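Local coordinates for penicillin-binding protein activator LpoB (Escherichia coli, PDB 4Q6Z), which probably regulates peptidoglycan synthesis as an outer-membrane lipoprotein that activates penicillin-binding protein 1B, the chain here being its C-terminal domain, at residues H97-S102 with M118-G123. Numbering follows the deposited sequence.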
loop_
_atom_site.group_PDB
_atom_site.type_symbol
_atom_site.label_atom_id
_atom_site.label_comp_id
_atom_site.label_asym_id
_atom_site.label_seq_id
_atom_site.Cartn_x
_atom_site.Cartn_y
_atom_site.Cartn_z
ATOM N N HIS A 97 3.337 10.213 5.614
ATOM C CA HIS A 97 4.163 9.767 6.724
ATOM C C HIS A 97 4.644 8.367 6.479
ATOM O O HIS A 97 5.805 8.040 6.717
ATOM C CB HIS A 97 3.382 9.778 8.041
ATOM C CG HIS A 97 4.241 9.556 9.248
ATOM N ND1 HIS A 97 5.410 10.259 9.476
ATOM C CD2 HIS A 97 4.119 8.684 10.275
ATOM C CE1 HIS A 97 5.956 9.842 10.605
ATOM N NE2 HIS A 97 5.188 8.892 11.115
ATOM N N TYR A 98 3.732 7.541 6.006
ATOM C CA TYR A 98 4.072 6.213 5.616
ATOM C C TYR A 98 3.798 6.073 4.152
ATOM O O TYR A 98 2.990 6.795 3.606
ATOM C CB TYR A 98 3.201 5.232 6.356
ATOM C CG TYR A 98 3.341 5.248 7.845
ATOM C CD1 TYR A 98 4.531 4.927 8.435
ATOM C CD2 TYR A 98 2.258 5.533 8.662
ATOM C CE1 TYR A 98 4.661 4.914 9.804
ATOM C CE2 TYR A 98 2.381 5.515 10.038
ATOM C CZ TYR A 98 3.593 5.204 10.600
ATOM O OH TYR A 98 3.740 5.202 11.958
ATOM N N VAL A 99 4.468 5.112 3.545
ATOM C CA VAL A 99 4.060 4.547 2.273
ATOM C C VAL A 99 3.729 3.097 2.538
ATOM O O VAL A 99 4.485 2.397 3.223
ATOM C CB VAL A 99 5.197 4.615 1.231
ATOM C CG1 VAL A 99 4.745 3.996 -0.074
ATOM C CG2 VAL A 99 5.662 6.049 1.004
ATOM N N LEU A 100 2.610 2.634 2.004
ATOM C CA LEU A 100 2.232 1.225 2.189
ATOM C C LEU A 100 2.405 0.422 0.923
ATOM O O LEU A 100 1.712 0.651 -0.056
ATOM C CB LEU A 100 0.806 1.103 2.663
ATOM C CG LEU A 100 0.416 -0.354 2.896
ATOM C CD1 LEU A 100 1.137 -0.918 4.120
ATOM C CD2 LEU A 100 -1.091 -0.448 3.056
ATOM N N TYR A 101 3.351 -0.516 0.948
ATOM C CA TYR A 101 3.490 -1.497 -0.125
ATOM C C TYR A 101 2.691 -2.718 0.119
ATOM O O TYR A 101 2.419 -3.061 1.247
ATOM C CB TYR A 101 4.920 -1.896 -0.285
ATOM C CG TYR A 101 5.739 -0.712 -0.703
ATOM C CD1 TYR A 101 5.760 -0.317 -2.030
ATOM C CD2 TYR A 101 6.470 0.018 0.223
ATOM C CE1 TYR A 101 6.521 0.755 -2.450
ATOM C CE2 TYR A 101 7.240 1.089 -0.177
ATOM C CZ TYR A 101 7.267 1.458 -1.519
ATOM O OH TYR A 101 8.035 2.528 -1.951
ATOM N N SER A 102 2.333 -3.361 -0.971
ATOM C CA SER A 102 1.623 -4.613 -0.927
ATOM C C SER A 102 1.928 -5.360 -2.189
ATOM O O SER A 102 2.156 -4.775 -3.242
ATOM C CB SER A 102 0.124 -4.380 -0.812
ATOM O OG SER A 102 -0.202 -3.060 -1.187
ATOM N N MET A 118 6.395 1.293 5.088
ATOM C CA MET A 118 7.655 2.026 5.169
ATOM C C MET A 118 7.456 3.385 5.805
ATOM O O MET A 118 6.464 4.070 5.530
ATOM C CB MET A 118 8.258 2.225 3.799
ATOM C CG MET A 118 9.529 3.030 3.852
ATOM S SD MET A 118 10.277 3.143 2.239
ATOM C CE MET A 118 9.107 4.194 1.373
ATOM N N LEU A 119 8.415 3.773 6.641
ATOM C CA LEU A 119 8.407 5.106 7.226
ATOM C C LEU A 119 9.141 6.059 6.318
ATOM O O LEU A 119 10.348 5.938 6.119
ATOM C CB LEU A 119 9.041 5.101 8.611
ATOM C CG LEU A 119 9.182 6.406 9.382
ATOM C CD1 LEU A 119 7.887 7.170 9.471
ATOM C CD2 LEU A 119 9.669 6.091 10.786
ATOM N N VAL A 120 8.405 7.019 5.788
ATOM C CA VAL A 120 8.917 7.905 4.757
ATOM C C VAL A 120 10.197 8.600 5.201
ATOM O O VAL A 120 11.167 8.673 4.457
ATOM C CB VAL A 120 7.875 8.973 4.403
ATOM C CG1 VAL A 120 8.474 10.053 3.520
ATOM C CG2 VAL A 120 6.694 8.315 3.708
ATOM N N GLN A 121 10.191 9.125 6.414
ATOM C CA GLN A 121 11.336 9.893 6.893
ATOM C C GLN A 121 12.658 9.135 6.898
ATOM O O GLN A 121 13.709 9.748 6.756
ATOM C CB GLN A 121 11.066 10.385 8.303
ATOM C CG GLN A 121 12.067 11.421 8.785
ATOM C CD GLN A 121 11.573 12.181 9.993
ATOM O OE1 GLN A 121 10.399 12.555 10.089
ATOM N NE2 GLN A 121 12.463 12.388 10.940
ATOM N N THR A 122 12.610 7.827 7.116
ATOM C CA THR A 122 13.833 7.029 7.200
ATOM C C THR A 122 13.986 5.983 6.111
ATOM O O THR A 122 15.055 5.400 5.938
ATOM C CB THR A 122 13.946 6.345 8.565
ATOM O OG1 THR A 122 12.902 5.392 8.719
ATOM C CG2 THR A 122 13.829 7.362 9.657
ATOM N N GLY A 123 12.925 5.752 5.361
ATOM C CA GLY A 123 12.944 4.707 4.329
ATOM C C GLY A 123 12.917 3.330 4.944
ATOM O O GLY A 123 13.136 2.333 4.294
#
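Leu119 lays its CD1 methyl over one face of the His97 imidazole, a CH-pi contact in which CD1 sits 3.8 Å from the centroid of that ring and is displaced toward its rim. The imidazole gets there although its CB leaves the backbone away from 118-123: with CG anti to the backbone N (chi1 -170°), the ring swings back over Leu119. CD2 of His97 in turn rests above one face of the Tyr98 ring, near its rim, while Met118 O lies in plane at the edge of that phenol. The same Leu119 CD1 comes within 4.0 Å of Tyr98 CE1, so one methyl touches both rings.

Across the sheet, on the side of Val99 and Met118, the thioether chain runs extended and then bends at chi3 (69°). That turn brings Met118 CE to the edge of the Tyr101 ring, in its plane, and 3.9 Å from Val99 CG2. Val120 CG2, from the same segment as Met118, meets that Val99 methyl too, the two valine side chains crossing at about a right angle.

The backbones are paired antiparallel. Val99 N donates to Met118 O at 3.0 Å, and Met118 N returns a bond to Val99 O. Beyond this hydrogen-bonded pair comes the non-hydrogen-bonded pair Tyr98-Leu119, then Val120 N bonded to His97 O at 2.9 Å. The chain there has already turned out of the strand, and Leu119 O accepts from both Thr122 N and Gly123 N.

At this open end of the beta hairpin 98-106/111-119, the Tyr98 hydroxyl is hydrogen-bonded to Thr21 N, tying its ring to the loop before strand 25-35. In the mixed sheet, 98-106 lies between parallel strand 25-35 and antiparallel 111-119; helix 84-93 packs on the Val99-Met118 face, against Tyr101, Met118 and Val120.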